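Local coordinates for peptidase M14, carboxypeptidase A (Thermoplasmatales archaeon SCGC AB-540-F20, PDB 4XED), which binds a calcium ion in the PKD domain of an M14-like peptidase and may mediate protein binding, at residues N11-T16 and N25-T30; N34-T39 and A80-N85; Y41-D46 and V75-A80. One frame throughout, in Å; residues are numbered along the deposited sequence. Where two conformers were deposited one is given.

Overall arrangement
The domain is a sandwich of two antiparallel sheets. Contact 1 pairs the hairpin strands 11-13 and 24-29 at a border of the three-stranded sheet, with V12, Y26 and F28 inside and polar groups outside. Contacts 2 and 3 both join strands 38-43 and 72-82 in the four-stranded sheet and share A80, their centres about 17 Å apart. Contacts 1 and 3 face each other across the core: F28 packs on A78 and I42, and Y26 on W44. T30 also touches A80. Apolar and aromatic groups fill that interior, while contact 3 carries a salt bridge on its outer face. Contact 2 is more peripheral, at the calcium-bearing end, where acidic groups share the metal.

Contact 1 of 3, residues N11-T16 and N25-T30; sequences NVTGPT and NYTFVT
N11 and V29 bond each other twice through the backbone, and T13 and T27 do the same further along. N11 N to V29 O is almost straight, 2.9 Å with 179° at the hydrogen, and V29 N returns a bond to N11 O. T27 N reaches T13 O at 2.8 Å, and T13 N gives to T27 O. V12 and F28 form the non-hydrogen-bonded pair between these two. There, CA-H...O contacts add to the bonding: V12 CA touches T27 O, and F28 CA touches N11 O.

One side-chain hydrogen bond crosses the contact. Y26 OH donates to P15 O at 2.7 Å. It meets a lone pair in the carbonyl plane, at a C=O...donor angle of 142°. P15 O lies at the edge of the Y26 ring, in its plane. The ring passes close to G14 on the way, with CD1 3.7 Å from G14 CA. A side chain on G14 would collide with this ring and with N25 O.

The two strands make a beta hairpin at one border of the three-stranded sheet of the PKD sandwich. Strand 62-66 flanks the other side of strand 24-29. V12 and F28 point into the sandwich and reach A78 of the facing sheet.

A water spans the opposite face. It accepts from T27 OG1 at 2.9 Å and donates to N25 O and T13 O. T13 O therefore takes both a backbone N-H and a water hydrogen.

Apolar contacts come from V12 and P15. With V12 CG1 anti to the backbone N (chi1 -176°), both methyls reach neighbouring atoms of the F28 ring. V12 CG1 lies 3.7 Å from F28 CE2, and V12 CG2 meets F28 CD2 at 3.7 Å. P15 CD packs 3.8 Å from Y26 CE1.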
# COMPACT_ATOMS: atom_id res chain seq x y z
N ASN A 11 6.68 -1.72 1.40
CA ASN A 11 7.12 -0.34 1.52
C ASN A 11 6.15 0.57 0.75
O ASN A 11 5.70 0.23 -0.33
CB ASN A 11 8.53 -0.20 0.94
CG ASN A 11 9.56 -0.90 1.76
OD1 ASN A 11 10.00 -0.38 2.80
ND2 ASN A 11 9.88 -2.13 1.38
N VAL A 12 5.91 1.76 1.33
CA VAL A 12 5.04 2.78 0.76
C VAL A 12 5.75 4.13 0.78
O VAL A 12 6.10 4.60 1.86
CB VAL A 12 3.73 2.95 1.59
CG1 VAL A 12 2.80 3.95 0.92
CG2 VAL A 12 3.06 1.61 1.88
N THR A 13 6.00 4.75 -0.38
CA THR A 13 6.57 6.09 -0.38
C THR A 13 5.70 7.04 -1.19
O THR A 13 5.07 6.65 -2.17
CB THR A 13 8.05 6.11 -0.92
OG1 THR A 13 8.09 5.66 -2.27
CG2 THR A 13 8.95 5.25 -0.06
N GLY A 14 5.71 8.30 -0.79
CA GLY A 14 4.99 9.34 -1.51
C GLY A 14 4.88 10.53 -0.59
O GLY A 14 5.46 10.55 0.50
N PRO A 15 4.15 11.57 -1.04
CA PRO A 15 4.05 12.80 -0.25
C PRO A 15 3.37 12.59 1.09
O PRO A 15 2.31 11.95 1.18
CB PRO A 15 3.21 13.71 -1.13
CG PRO A 15 3.23 13.14 -2.42
CD PRO A 15 3.49 11.68 -2.34
N THR A 16 3.94 13.16 2.14
CA THR A 16 3.41 13.00 3.50
C THR A 16 2.66 14.23 3.98
O THR A 16 2.14 14.25 5.10
CB THR A 16 4.50 12.63 4.52
OG1 THR A 16 5.44 13.69 4.56
CG2 THR A 16 5.21 11.34 4.15
N ASN A 25 0.57 10.62 -5.71
CA ASN A 25 1.00 9.27 -6.11
C ASN A 25 1.80 8.59 -5.03
O ASN A 25 2.72 9.16 -4.46
CB ASN A 25 1.91 9.37 -7.34
CG ASN A 25 1.20 9.88 -8.53
OD1 ASN A 25 0.13 9.40 -8.87
ND2 ASN A 25 1.80 10.82 -9.21
N TYR A 26 1.45 7.32 -4.79
CA TYR A 26 2.12 6.47 -3.81
C TYR A 26 2.70 5.23 -4.50
O TYR A 26 2.03 4.59 -5.30
CB TYR A 26 1.14 6.13 -2.64
CG TYR A 26 0.82 7.42 -1.93
CD1 TYR A 26 1.61 7.88 -0.90
CD2 TYR A 26 -0.21 8.23 -2.37
CE1 TYR A 26 1.42 9.13 -0.35
CE2 TYR A 26 -0.44 9.49 -1.79
CZ TYR A 26 0.38 9.93 -0.81
OH TYR A 26 0.14 11.20 -0.27
N THR A 27 3.94 4.94 -4.14
CA THR A 27 4.67 3.81 -4.69
C THR A 27 4.69 2.69 -3.66
O THR A 27 5.08 2.92 -2.50
CB THR A 27 6.10 4.24 -5.04
OG1 THR A 27 6.06 5.29 -6.00
CG2 THR A 27 6.89 3.06 -5.57
N PHE A 28 4.27 1.49 -4.08
CA PHE A 28 4.17 0.33 -3.20
C PHE A 28 5.07 -0.76 -3.75
O PHE A 28 5.04 -1.04 -4.97
CB PHE A 28 2.73 -0.21 -3.15
CG PHE A 28 1.73 0.78 -2.61
CD1 PHE A 28 1.16 1.75 -3.42
CD2 PHE A 28 1.33 0.74 -1.28
CE1 PHE A 28 0.25 2.67 -2.93
CE2 PHE A 28 0.42 1.67 -0.79
CZ PHE A 28 -0.12 2.62 -1.64
N VAL A 29 5.81 -1.43 -2.88
CA VAL A 29 6.54 -2.60 -3.35
C VAL A 29 6.93 -3.53 -2.21
O VAL A 29 7.24 -3.09 -1.10
CB VAL A 29 7.83 -2.21 -4.13
CG1 VAL A 29 8.79 -1.45 -3.24
CG2 VAL A 29 8.52 -3.43 -4.77
N THR A 30 6.87 -4.82 -2.49
CA THR A 30 7.48 -5.80 -1.63
C THR A 30 8.00 -6.94 -2.48
O THR A 30 7.80 -6.97 -3.69
CB THR A 30 6.49 -6.28 -0.56
OG1 THR A 30 7.26 -6.88 0.48
CG2 THR A 30 5.49 -7.30 -1.10
O HOH W 1 5.36 7.94 -5.09

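Contact 2 of 3, residues N34-T39 and A80-N85; sequences NGDNIT and AKDILN. With CA (calcium ion), chain B.
D36 OD2 is gripped by the calcium ion at 2.3 Å and, weakly, by a water that also accepts from L84 N. D82 OD2 binds the same ion at 2.4 Å. The two carboxylate oxygens, D36 OD2 and D82 OD2, are 3.3 Å apart with no hydrogen bond between them; the shared metal holds them together. The side chains lie alongside each other and point the same way, with their carboxylate planes turned 66° apart. The first torsion of D82 (chi1 63°) places CG, and with it the carboxylate, on the side of the ion. Its other oxygen, OD1, accepts from Y86 N.

N34 OD1 is a third ligand at 2.5 Å. N4, D5 and D32 complete the calcium site with side-chain and backbone oxygens. The site thus joins the N-terminal stretch, the 32-36 loop and D82, just after A80 and K81.

Next to the site, strands 38-43 and 72-82 pair antiparallel. T39 N donates to K81 O, and K81 N donates to T39 O. On the sheet face that carries T39 and K81, their side chains cross obliquely, with T39 OG1 3.4 Å from K81 CG. A water links T39 OG1, at 2.8 Å, to K81 O. K81 NZ makes a weak bond to N85 OD1.

D82 to N85 form a type I turn, closed by N85 N donating to D82 O at 2.9 Å. I83 leans back over N37 from this turn, and its CD1 comes 3.8 Å from N37 CB.

The carboxylates of D32, D36 and D82 gather around one ion. Its double positive charge probably offsets their mutual repulsion, so the close approach of D36 and D82 is likely to depend on calcium being bound.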
# COMPACT_ATOMS: atom_id res chain seq x y z
N ASN A 34 9.97 -16.54 -1.77
CA ASN A 34 9.93 -17.68 -2.68
C ASN A 34 9.77 -17.25 -4.12
O ASN A 34 9.67 -18.09 -5.01
CB ASN A 34 8.77 -18.60 -2.29
CG ASN A 34 8.66 -18.80 -0.80
OD1 ASN A 34 7.75 -18.32 -0.14
ND2 ASN A 34 9.63 -19.51 -0.25
N GLY A 35 9.72 -15.93 -4.33
CA GLY A 35 9.52 -15.35 -5.65
C GLY A 35 8.09 -15.39 -6.15
O GLY A 35 7.83 -15.14 -7.33
N ASP A 36 7.14 -15.67 -5.25
CA ASP A 36 5.74 -15.82 -5.62
C ASP A 36 5.15 -14.48 -6.06
O ASP A 36 5.53 -13.43 -5.57
CB ASP A 36 4.93 -16.28 -4.41
CG ASP A 36 5.37 -17.64 -3.88
OD1 ASP A 36 5.85 -18.48 -4.67
OD2 ASP A 36 5.18 -17.88 -2.68
N ASN A 37 4.20 -14.54 -6.98
CA ASN A 37 3.34 -13.41 -7.26
C ASN A 37 2.55 -13.05 -6.02
O ASN A 37 2.27 -13.92 -5.17
CB ASN A 37 2.36 -13.73 -8.37
CG ASN A 37 3.01 -13.84 -9.73
OD1 ASN A 37 4.15 -13.42 -9.96
ND2 ASN A 37 2.27 -14.40 -10.66
N ILE A 38 2.23 -11.77 -5.87
CA ILE A 38 1.48 -11.30 -4.70
C ILE A 38 0.38 -10.30 -5.05
O ILE A 38 0.42 -9.65 -6.10
CB ILE A 38 2.38 -10.68 -3.56
CG1 ILE A 38 2.89 -9.25 -3.88
CG2 ILE A 38 3.53 -11.61 -3.21
CD1 ILE A 38 3.93 -9.16 -4.95
N THR A 39 -0.60 -10.18 -4.16
CA THR A 39 -1.63 -9.17 -4.23
C THR A 39 -1.46 -8.24 -3.02
O THR A 39 -0.92 -8.66 -2.00
CB THR A 39 -3.07 -9.73 -4.26
OG1 THR A 39 -3.27 -10.62 -3.16
CG2 THR A 39 -3.32 -10.46 -5.58
N ALA A 80 0.60 -7.56 1.94
CA ALA A 80 0.61 -8.34 0.72
C ALA A 80 0.37 -9.80 1.09
O ALA A 80 0.70 -10.26 2.19
CB ALA A 80 1.94 -8.21 0.01
N LYS A 81 -0.16 -10.58 0.15
CA LYS A 81 -0.27 -12.02 0.35
C LYS A 81 0.13 -12.71 -0.93
O LYS A 81 -0.07 -12.20 -2.03
CB LYS A 81 -1.66 -12.44 0.78
CG LYS A 81 -2.69 -12.42 -0.31
CD LYS A 81 -4.08 -12.79 0.25
CE LYS A 81 -5.12 -12.64 -0.82
NZ LYS A 81 -6.46 -13.06 -0.34
N ASP A 82 0.74 -13.86 -0.78
CA ASP A 82 1.12 -14.60 -1.96
C ASP A 82 -0.03 -15.45 -2.50
O ASP A 82 -1.14 -15.36 -2.04
CB ASP A 82 2.38 -15.42 -1.67
CG ASP A 82 2.23 -16.48 -0.59
OD1 ASP A 82 1.11 -16.86 -0.22
OD2 ASP A 82 3.28 -16.98 -0.14
N ILE A 83 0.25 -16.29 -3.51
CA ILE A 83 -0.77 -17.06 -4.19
C ILE A 83 -1.38 -18.09 -3.26
O ILE A 83 -2.55 -18.44 -3.42
CB ILE A 83 -0.19 -17.74 -5.46
CG1 ILE A 83 0.38 -16.67 -6.39
CG2 ILE A 83 -1.22 -18.60 -6.16
CD1 ILE A 83 -0.58 -15.48 -6.67
N LEU A 84 -0.61 -18.56 -2.28
CA LEU A 84 -1.10 -19.44 -1.23
C LEU A 84 -1.79 -18.72 -0.06
O LEU A 84 -2.14 -19.33 0.94
CB LEU A 84 0.05 -20.31 -0.71
CG LEU A 84 0.55 -21.37 -1.72
CD1 LEU A 84 1.90 -21.91 -1.31
CD2 LEU A 84 -0.44 -22.53 -1.93
N ASN A 85 -1.98 -17.41 -0.21
CA ASN A 85 -2.74 -16.60 0.74
C ASN A 85 -2.07 -16.40 2.09
O ASN A 85 -2.74 -16.03 3.05
CB ASN A 85 -4.19 -17.09 0.84
CG ASN A 85 -4.89 -16.97 -0.48
OD1 ASN A 85 -4.91 -15.90 -1.07
ND2 ASN A 85 -5.43 -18.08 -0.98
CA CA B . 5.62 -17.15 -0.50
O HOH W 2 2.27 -18.46 -3.01
O HOH W 3 -2.55 -13.29 -3.79

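Contact 3 of 3, residues Y41-D46 and V75-A80; sequences YIEWGD and VVRAKA. With EDO (1,2-ethanediol), chain C.
E43 and R77 lie side by side and point the same way, with carboxylate and guanidinium planes 30° apart. R77 presents one edge of its guanidinium, and E43 OE1 takes two nitrogens. NE donates to OE1 at 2.8 Å, from above the carboxylate plane. NH2 reaches OE1 from the same face at 3.2 Å, and makes a weak bond to OE2 at 3.4 Å. The R77 chain bends at chi3 (-60°), which places NE beside the acid. A water also donates to E43 OE1 and V75 O. A leucine in place of R77 would probably leave the E43 carboxylate without its positive mate and freer to turn.

Y41 and K79 also run alongside each other, with K79 CG 3.9 Å from Y41 CB. K79 NZ lies over the Y41 ring, too far for more than a weak cation-pi attraction. NZ donates instead to an ethanediol, at 2.8 Å to O1, and forms a salt bridge with E87. That ethanediol, probably from the crystallisation liquor, covers one face of the Y41 ring.

These pairs belong to strands 38-43 and 72-82, the inner strands of the PKD sandwich's four-stranded sheet. Y41 with K79 and E43 with R77 are the hydrogen-bonded pairs, each with two backbone bonds. I42 and A78, between them, point to the core side, where I42 packs on F64 and F28, and A78 on F28.

W44, G45 and D46 belong to this domain's version of the PKD WDFGDG motif, with W44 in the phenylalanine place. I42 CG2 sits 4.0 Å above the centre of its indole. W44 CE3 meets V76 CG1 at 4.1 Å, H66 stacks on the ring, and NE1 bonds E50. At G45 (phi 89°) a CB would strike V75 N and W44 O, which calls for glycine.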
# COMPACT_ATOMS: atom_id res chain seq x y z
N TYR A 41 -3.20 -5.36 -0.25
CA TYR A 41 -4.37 -4.80 0.43
C TYR A 41 -3.90 -3.46 0.97
O TYR A 41 -2.99 -3.40 1.78
CB TYR A 41 -4.88 -5.72 1.55
CG TYR A 41 -6.18 -5.28 2.14
CD1 TYR A 41 -6.25 -4.16 2.97
CD2 TYR A 41 -7.36 -5.99 1.91
CE1 TYR A 41 -7.41 -3.76 3.53
CE2 TYR A 41 -8.57 -5.58 2.48
CZ TYR A 41 -8.58 -4.45 3.29
OH TYR A 41 -9.73 -4.00 3.90
N ILE A 42 -4.48 -2.38 0.44
CA ILE A 42 -4.11 -1.02 0.80
C ILE A 42 -5.29 -0.35 1.52
O ILE A 42 -6.43 -0.39 1.04
CB ILE A 42 -3.75 -0.22 -0.46
CG1 ILE A 42 -2.54 -0.87 -1.17
CG2 ILE A 42 -3.53 1.26 -0.15
CD1 ILE A 42 -2.32 -0.34 -2.56
N GLU A 43 -4.98 0.30 2.64
CA GLU A 43 -5.89 1.22 3.34
C GLU A 43 -5.39 2.63 3.11
O GLU A 43 -4.22 2.93 3.35
CB GLU A 43 -5.88 0.95 4.84
CG GLU A 43 -6.42 -0.37 5.25
CD GLU A 43 -6.28 -0.62 6.74
OE1 GLU A 43 -5.53 0.11 7.42
OE2 GLU A 43 -6.94 -1.55 7.23
N TRP A 44 -6.24 3.52 2.62
CA TRP A 44 -5.85 4.91 2.44
C TRP A 44 -6.02 5.75 3.72
O TRP A 44 -5.67 6.94 3.75
CB TRP A 44 -6.64 5.55 1.29
CG TRP A 44 -6.32 4.95 -0.05
CD1 TRP A 44 -7.12 4.20 -0.83
CD2 TRP A 44 -5.08 5.08 -0.77
NE1 TRP A 44 -6.48 3.83 -1.99
CE2 TRP A 44 -5.22 4.36 -1.97
CE3 TRP A 44 -3.86 5.73 -0.51
CZ2 TRP A 44 -4.20 4.31 -2.94
CZ3 TRP A 44 -2.84 5.66 -1.45
CH2 TRP A 44 -3.02 4.95 -2.64
N GLY A 45 -6.56 5.15 4.77
CA GLY A 45 -6.69 5.78 6.07
C GLY A 45 -7.98 6.56 6.28
O GLY A 45 -8.21 7.08 7.37
N ASP A 46 -8.80 6.63 5.23
CA ASP A 46 -10.02 7.42 5.21
C ASP A 46 -11.25 6.55 5.00
O ASP A 46 -12.32 7.06 4.76
CB ASP A 46 -9.94 8.48 4.09
CG ASP A 46 -9.66 7.90 2.73
OD1 ASP A 46 -9.57 6.65 2.59
OD2 ASP A 46 -9.56 8.71 1.78
N VAL A 75 -3.42 7.39 7.98
CA VAL A 75 -2.43 6.33 8.02
C VAL A 75 -2.65 5.41 6.83
O VAL A 75 -3.59 4.61 6.81
CB VAL A 75 -2.50 5.55 9.33
CG1 VAL A 75 -1.38 4.57 9.37
CG2 VAL A 75 -2.43 6.50 10.51
N VAL A 76 -1.81 5.57 5.81
CA VAL A 76 -1.86 4.71 4.65
C VAL A 76 -1.14 3.41 5.04
O VAL A 76 -0.02 3.46 5.58
CB VAL A 76 -1.17 5.35 3.45
CG1 VAL A 76 -1.12 4.42 2.27
CG2 VAL A 76 -1.86 6.66 3.09
N ARG A 77 -1.76 2.26 4.80
CA ARG A 77 -1.14 0.98 5.15
C ARG A 77 -1.25 0.03 3.98
O ARG A 77 -2.23 0.07 3.21
CB ARG A 77 -1.79 0.36 6.39
CG ARG A 77 -1.83 1.28 7.59
CD ARG A 77 -1.98 0.47 8.87
NE ARG A 77 -3.21 -0.31 8.89
CZ ARG A 77 -3.48 -1.24 9.79
NH1 ARG A 77 -2.64 -1.51 10.78
NH2 ARG A 77 -4.62 -1.87 9.72
N ALA A 78 -0.25 -0.84 3.85
CA ALA A 78 -0.29 -1.87 2.82
C ALA A 78 0.26 -3.17 3.36
O ALA A 78 1.29 -3.20 4.02
CB ALA A 78 0.49 -1.44 1.60
N LYS A 79 -0.44 -4.25 3.05
CA LYS A 79 0.04 -5.63 3.30
C LYS A 79 -0.06 -6.41 1.99
O LYS A 79 -0.69 -5.95 1.04
CB LYS A 79 -0.71 -6.30 4.45
CG LYS A 79 -2.17 -6.52 4.18
CD LYS A 79 -2.88 -7.25 5.33
CE LYS A 79 -4.41 -7.20 5.13
NZ LYS A 79 -5.11 -8.09 6.14
N ALA A 80 0.60 -7.56 1.94
CA ALA A 80 0.61 -8.34 0.72
C ALA A 80 0.37 -9.80 1.09
O ALA A 80 0.70 -10.26 2.19
CB ALA A 80 1.94 -8.21 0.01
C1 EDO C . -8.61 -7.06 5.88
O1 EDO C . -7.79 -8.12 5.39
C2 EDO C . -7.71 -6.09 6.62
O2 EDO C . -8.50 -5.35 7.57
O HOH W 4 -5.38 2.80 7.99
O HOH W 5 -6.08 7.15 9.12